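Local coordinates for nicotinamide-nucleotide adenylyltransferase NadR family / Ribosylnicotinamide kinase (Lactococcus lactis subsp. cremoris, PDB 6GYF), which probably phosphorylates nicotinamide riboside to NMN in its kinase domain and, as in other NadR proteins, may couple NMN to an adenylyl group to form NAD, at residues Ile59-Glu64 with Arg176-Lys181; Asn205-Glu210 with Pro250-Ile255. All coordinates share one frame; numbering follows the deposited sequence.

Contact 1 of 2, residues Ile59-Glu64 with Arg176-Lys181; sequences IGLPLE and RRHFSK. With NMN (beta-nicotinamide ribose monophosphate), chain C.
His178 and Ile59 meet through a hydrogen bond from the ring NE2 to the backbone O of Ile59, 2.6 Å long. The acceptor lies close to the imidazole plane and the donor lies in the carbonyl plane, with a C=O...N angle of 156°. With CG anti to the backbone N (chi1 177°), the imidazole reaches from the last turn of helix 173-179 towards the loop. Its other nitrogen, ND1, donates to O1P of NMN over 3.0 Å, so that bonds at both nitrogens fix the rotation of the ring. Leu61 CD2 sits over one face of this ring in a CH-pi contact, 3.9 Å from the centroid.

The loop leads into helix 63-73, with Pro62 at its N-cap position, while helix 173-179 is followed, after Ser180, by the first strand of the P-loop NTPase domain; the contact thus spans the junction between the two halves of the chain, where Lys65 and Ser244 also bind NMN. The apolar part falls to Phe179, whose ring has His178 CD2 over the centre of one face. Ile59 CD1 comes to the edge of the Phe179 ring, 3.7 Å from CE1, whereas Leu61 CD1 approaches CZ obliquely at 3.9 Å. Gly60 has a positive phi (85°), at which a CB would press on the carbonyl O of Ile59, and its own O comes within 3.3 Å of His178 CE1.

Contact 2 of 2, residues Asn205-Glu210 with Pro250-Ile255; sequences NAPFSE and PANQGI
Asn205 meets Gln253 at the solvent-exposed end of the contact, where CB of Asn205 lies 3.4 Å from NE2 of Gln253. The same amide nitrogen is near Asn205 O, but the angle is too poor for a hydrogen bond, so this end is held by van der Waals contact. The Gln253 chain is extended beyond CG (chi2 -169°), which carries its amide across to Asn205.

Ala206 comes next, its methyl group 3.5 Å from the backbone O of Ile255, with Phe257 and Ala201 also against it. Pro207 follows and forms the middle of the contact: CG packs on the backbone of Asn252, 3.7 Å from CA, while CD touches Ile255 O at 3.5 Å. The pyrrolidine ring thus lies against the bend that precedes strand 255-259. This strand is an outermost member of the parallel sheet in the P-loop NTPase domain, and the loop after helix 193-203 runs beside it, with backbone hydrogen bonds joining Pro207 and Ser209 to Phe257.

The bend opposite Pro207 is an Asx turn, in which Asn252 OD1 accepts from Gly254 N at 2.8 Å. A chi1 of -174° places the amide of Asn252 where OD1 can meet this N-H, which comes from above the amide plane. The other end of that amide, ND2, donates to Ser180 OG and Val247 O, so both polar atoms of this buried group are satisfied. Past Pro207 the first segment leaves the turn, and Phe208 points its CB away from 250-255.

Overall arrangement
The two contacts follow one another along the chain, contact 1 closing before contact 2 opens, and their centres are about 17 Å apart. They meet at the start of strand 181-186, where Lys181 N is 2.9 Å from Gly254 O, a probable hydrogen bond, and Lys181 CB packs on Ile255 CG1. Strands 181-186 and 255-259 are parallel neighbours in the four-stranded sheet of the P-loop domain. Contact 1 joins that domain to the part of the chain holding the five-stranded parallel sheet, beside NMN, whereas contact 2 lies wholly within the P-loop domain. The residues after His178 thus lead from the NMN site into the sheet, where strand 181-186 lies beside the edge strand 255-259.

Contact 1 of 2, residues Ile59-Glu64 with Arg176-Lys181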
loop_
_atom_site.group_PDB
_atom_site.type_symbol
_atom_site.label_atom_id
_atom_site.label_comp_id
_atom_site.label_asym_id
_atom_site.label_seq_id
_atom_site.Cartn_x
_atom_site.Cartn_y
_atom_site.Cartn_z
ATOM N N ILE A 59 -5.868 7.434 8.224
ATOM C CA ILE A 59 -4.930 7.275 7.129
ATOM C C ILE A 59 -5.148 5.940 6.426
ATOM O O ILE A 59 -4.274 5.486 5.684
ATOM C CB ILE A 59 -3.472 7.387 7.591
ATOM C CG1 ILE A 59 -3.190 6.347 8.670
ATOM C CG2 ILE A 59 -3.172 8.785 8.071
ATOM C CD1 ILE A 59 -1.764 5.878 8.655
ATOM N N GLY A 60 -6.305 5.314 6.643
ATOM C CA GLY A 60 -6.634 4.075 5.967
ATOM C C GLY A 60 -6.122 2.806 6.614
ATOM O O GLY A 60 -5.978 1.794 5.921
ATOM N N LEU A 61 -5.846 2.821 7.916
ATOM C CA LEU A 61 -5.447 1.630 8.670
ATOM C C LEU A 61 -6.392 1.470 9.853
ATOM O O LEU A 61 -6.010 1.680 11.013
ATOM C CB LEU A 61 -3.997 1.711 9.148
ATOM C CG LEU A 61 -2.847 1.666 8.150
ATOM C CD1 LEU A 61 -1.564 1.620 8.930
ATOM C CD2 LEU A 61 -2.940 0.442 7.280
ATOM N N PRO A 62 -7.647 1.120 9.598
ATOM C CA PRO A 62 -8.556 0.838 10.706
ATOM C C PRO A 62 -8.026 -0.313 11.542
ATOM O O PRO A 62 -7.067 -1.002 11.189
ATOM C CB PRO A 62 -9.871 0.476 10.014
ATOM C CG PRO A 62 -9.486 0.103 8.634
ATOM C CD PRO A 62 -8.306 0.942 8.294
ATOM N N LEU A 63 -8.662 -0.501 12.692
ATOM C CA LEU A 63 -8.264 -1.569 13.599
ATOM C C LEU A 63 -8.192 -2.926 12.900
ATOM O O LEU A 63 -7.212 -3.663 13.067
ATOM C CB LEU A 63 -9.233 -1.617 14.775
ATOM C CG LEU A 63 -8.877 -2.696 15.786
ATOM C CD1 LEU A 63 -7.434 -2.556 16.327
ATOM C CD2 LEU A 63 -9.896 -2.681 16.888
ATOM N N GLU A 64 -9.200 -3.261 12.082
ATOM C CA GLU A 64 -9.219 -4.574 11.430
ATOM C C GLU A 64 -8.009 -4.757 10.522
ATOM O O GLU A 64 -7.287 -5.755 10.628
ATOM C CB GLU A 64 -10.510 -4.761 10.626
ATOM C CG GLU A 64 -10.638 -6.094 9.862
ATOM C CD GLU A 64 -11.056 -7.276 10.742
ATOM O OE1 GLU A 64 -11.489 -7.036 11.896
ATOM O OE2 GLU A 64 -11.005 -8.438 10.255
ATOM N N ARG A 176 4.250 -1.646 4.546
ATOM C CA ARG A 176 4.755 -0.812 3.466
ATOM C C ARG A 176 3.808 -0.825 2.284
ATOM O O ARG A 176 3.696 0.181 1.569
ATOM C CB ARG A 176 6.139 -1.281 3.044
ATOM C CG ARG A 176 7.124 -1.188 4.130
ATOM C CD ARG A 176 8.483 -1.517 3.616
ATOM N NE ARG A 176 9.453 -1.524 4.701
ATOM C CZ ARG A 176 10.763 -1.616 4.513
ATOM N NH1 ARG A 176 11.238 -1.716 3.275
ATOM N NH2 ARG A 176 11.592 -1.617 5.552
ATOM N N ARG A 177 3.103 -1.949 2.089
ATOM C CA ARG A 177 2.097 -2.139 1.052
ATOM C C ARG A 177 1.202 -0.908 0.937
ATOM O O ARG A 177 0.906 -0.451 -0.171
ATOM C CB ARG A 177 1.306 -3.422 1.376
ATOM C CG ARG A 177 -0.038 -3.639 0.656
ATOM C CD ARG A 177 -0.792 -4.950 1.126
ATOM N NE ARG A 177 -2.232 -4.750 1.417
ATOM C CZ ARG A 177 -3.137 -5.725 1.591
ATOM N NH1 ARG A 177 -2.785 -7.002 1.493
ATOM N NH2 ARG A 177 -4.408 -5.424 1.864
ATOM N N HIS A 178 0.841 -0.322 2.085
ATOM C CA HIS A 178 -0.131 0.764 2.211
ATOM C C HIS A 178 0.438 2.169 2.042
ATOM O O HIS A 178 -0.301 3.073 1.632
ATOM C CB HIS A 178 -0.794 0.691 3.589
ATOM C CG HIS A 178 -1.763 1.797 3.860
ATOM N ND1 HIS A 178 -3.052 1.793 3.373
ATOM C CD2 HIS A 178 -1.640 2.931 4.582
ATOM C CE1 HIS A 178 -3.679 2.883 3.774
ATOM N NE2 HIS A 178 -2.842 3.593 4.507
ATOM N N PHE A 179 1.713 2.393 2.355
ATOM C CA PHE A 179 2.266 3.745 2.399
ATOM C C PHE A 179 3.016 4.133 1.133
ATOM O O PHE A 179 3.615 5.216 1.090
ATOM C CB PHE A 179 3.201 3.898 3.606
ATOM C CG PHE A 179 2.499 3.888 4.937
ATOM C CD1 PHE A 179 1.818 5.002 5.386
ATOM C CD2 PHE A 179 2.530 2.760 5.742
ATOM C CE1 PHE A 179 1.176 4.989 6.611
ATOM C CE2 PHE A 179 1.892 2.741 6.958
ATOM C CZ PHE A 179 1.214 3.856 7.396
ATOM N N SER A 180 3.021 3.275 0.114
ATOM C CA SER A 180 3.790 3.556 -1.087
ATOM C C SER A 180 3.130 4.643 -1.936
ATOM O O SER A 180 1.920 4.599 -2.202
ATOM C CB SER A 180 3.968 2.278 -1.903
ATOM O OG SER A 180 4.826 2.511 -3.016
ATOM N N LYS A 181 3.937 5.617 -2.358
ATOM C CA LYS A 181 3.533 6.495 -3.441
ATOM C C LYS A 181 3.492 5.708 -4.753
ATOM O O LYS A 181 4.294 4.799 -4.993
ATOM C CB LYS A 181 4.503 7.666 -3.570
ATOM C CG LYS A 181 4.419 8.633 -2.440
ATOM C CD LYS A 181 3.317 9.628 -2.663
ATOM C CE LYS A 181 3.281 10.622 -1.527
ATOM N NZ LYS A 181 3.066 9.835 -0.278
HETATM O O3P NMN C . -6.378 -0.908 0.921
HETATM P P NMN C . -4.909 -0.562 0.921
HETATM O O1P NMN C . -4.222 -0.758 2.252
HETATM O O2P NMN C . -4.575 0.739 0.232
HETATM O O5R NMN C . -4.247 -1.683 -0.027
HETATM C C5R NMN C . -4.053 -1.432 -1.417
HETATM C C4R NMN C . -3.703 -2.734 -2.126
HETATM O O4R NMN C . -4.007 -2.620 -3.519
HETATM C C3R NMN C . -2.221 -3.050 -1.996
HETATM O O3R NMN C . -2.056 -4.327 -1.364
HETATM C C2R NMN C . -1.656 -3.017 -3.409
HETATM O O2R NMN C . -1.019 -4.245 -3.784
HETATM C C1R NMN C . -2.837 -2.746 -4.330
HETATM N N1 NMN C . -2.612 -1.501 -5.068
HETATM C C2 NMN C . -2.588 -1.521 -6.407
HETATM C C3 NMN C . -2.377 -0.352 -7.129
HETATM C C7 NMN C . -2.351 -0.386 -8.628
HETATM O O7 NMN C . -2.270 0.661 -9.249
HETATM N N7 NMN C . -2.416 -1.565 -9.245
HETATM C C4 NMN C . -2.191 0.846 -6.454
HETATM C C5 NMN C . -2.221 0.839 -5.066
HETATM C C6 NMN C . -2.436 -0.358 -4.393
#

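Contact 2 of 2, residues Asn205-Glu210 with Pro250-Ile255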
loop_
_atom_site.group_PDB
_atom_site.type_symbol
_atom_site.label_atom_id
_atom_site.label_comp_id
_atom_site.label_asym_id
_atom_site.label_seq_id
_atom_site.Cartn_x
_atom_site.Cartn_y
_atom_site.Cartn_z
ATOM N N ASN A 205 16.128 4.778 -8.108
ATOM C CA ASN A 205 16.304 3.390 -7.648
ATOM C C ASN A 205 14.972 2.728 -7.290
ATOM O O ASN A 205 14.901 1.869 -6.402
ATOM C CB ASN A 205 17.292 3.290 -6.483
ATOM C CG ASN A 205 18.735 3.477 -6.925
ATOM O OD1 ASN A 205 19.082 3.317 -8.111
ATOM N ND2 ASN A 205 19.599 3.747 -5.964
ATOM N N ALA A 206 13.924 3.095 -8.009
ATOM C CA ALA A 206 12.553 2.679 -7.838
ATOM C C ALA A 206 12.197 1.446 -8.683
ATOM O O ALA A 206 12.737 1.235 -9.786
ATOM C CB ALA A 206 11.640 3.824 -8.220
ATOM N N PRO A 207 11.251 0.646 -8.212
ATOM C CA PRO A 207 10.752 -0.457 -9.025
ATOM C C PRO A 207 9.699 0.044 -9.994
ATOM O O PRO A 207 9.103 1.104 -9.807
ATOM C CB PRO A 207 10.159 -1.428 -7.996
ATOM C CG PRO A 207 9.800 -0.574 -6.836
ATOM C CD PRO A 207 10.755 0.584 -6.827
ATOM N N PHE A 208 9.517 -0.724 -11.069
ATOM C CA PHE A 208 8.542 -0.361 -12.082
ATOM C C PHE A 208 7.926 -1.610 -12.669
ATOM O O PHE A 208 8.498 -2.700 -12.609
ATOM C CB PHE A 208 9.147 0.502 -13.185
ATOM C CG PHE A 208 10.342 -0.099 -13.860
ATOM C CD1 PHE A 208 11.579 -0.124 -13.227
ATOM C CD2 PHE A 208 10.256 -0.569 -15.151
ATOM C CE1 PHE A 208 12.692 -0.644 -13.849
ATOM C CE2 PHE A 208 11.369 -1.078 -15.777
ATOM C CZ PHE A 208 12.592 -1.113 -15.124
ATOM N N SER A 209 6.753 -1.430 -13.252
ATOM C CA SER A 209 6.053 -2.518 -13.900
ATOM C C SER A 209 6.161 -2.406 -15.418
ATOM O O SER A 209 6.566 -1.383 -15.986
ATOM C CB SER A 209 4.593 -2.541 -13.468
ATOM O OG SER A 209 3.899 -1.450 -14.009
ATOM N N GLU A 210 5.819 -3.509 -16.074
ATOM C CA GLU A 210 5.828 -3.597 -17.523
ATOM C C GLU A 210 4.397 -3.504 -18.020
ATOM O O GLU A 210 3.464 -3.900 -17.317
ATOM C CB GLU A 210 6.455 -4.915 -17.971
ATOM C CG GLU A 210 7.931 -5.091 -17.642
ATOM C CD GLU A 210 8.824 -4.453 -18.690
ATOM O OE1 GLU A 210 8.323 -3.638 -19.506
ATOM O OE2 GLU A 210 10.030 -4.769 -18.696
ATOM N N PRO A 250 9.843 -6.038 -2.328
ATOM C CA PRO A 250 10.885 -5.692 -1.348
ATOM C C PRO A 250 11.878 -4.670 -1.860
ATOM O O PRO A 250 12.658 -4.142 -1.061
ATOM C CB PRO A 250 11.572 -7.035 -1.081
ATOM C CG PRO A 250 11.194 -7.901 -2.239
ATOM C CD PRO A 250 9.804 -7.478 -2.586
ATOM N N ALA A 251 11.930 -4.430 -3.171
ATOM C CA ALA A 251 12.788 -3.389 -3.717
ATOM C C ALA A 251 12.177 -1.993 -3.602
ATOM O O ALA A 251 12.883 -0.994 -3.797
ATOM C CB ALA A 251 13.104 -3.704 -5.180
ATOM N N ASN A 252 10.903 -1.900 -3.243
ATOM C CA ASN A 252 10.235 -0.612 -3.144
ATOM C C ASN A 252 10.841 0.203 -2.016
ATOM O O ASN A 252 10.962 -0.272 -0.881
ATOM C CB ASN A 252 8.740 -0.824 -2.919
ATOM C CG ASN A 252 7.956 0.459 -2.939
ATOM O OD1 ASN A 252 8.511 1.541 -3.100
ATOM N ND2 ASN A 252 6.643 0.344 -2.803
ATOM N N GLN A 253 11.258 1.423 -2.345
ATOM C CA GLN A 253 11.872 2.313 -1.373
ATOM C C GLN A 253 10.935 3.427 -0.910
ATOM O O GLN A 253 11.316 4.218 -0.039
ATOM C CB GLN A 253 13.182 2.866 -1.950
ATOM C CG GLN A 253 14.160 1.730 -2.295
ATOM C CD GLN A 253 15.574 2.190 -2.624
ATOM O OE1 GLN A 253 16.543 1.577 -2.177
ATOM N NE2 GLN A 253 15.703 3.227 -3.453
ATOM N N GLY A 254 9.705 3.465 -1.428
ATOM C CA GLY A 254 8.712 4.461 -1.078
ATOM C C GLY A 254 7.911 4.958 -2.272
ATOM O O GLY A 254 6.806 5.500 -2.116
ATOM N N ILE A 255 8.450 4.748 -3.473
ATOM C CA ILE A 255 7.823 5.195 -4.713
ATOM C C ILE A 255 7.961 4.076 -5.732
ATOM O O ILE A 255 9.068 3.554 -5.922
ATOM C CB ILE A 255 8.496 6.475 -5.259
ATOM C CG1 ILE A 255 8.441 7.617 -4.245
ATOM C CG2 ILE A 255 7.866 6.911 -6.570
ATOM C CD1 ILE A 255 9.490 8.696 -4.506
#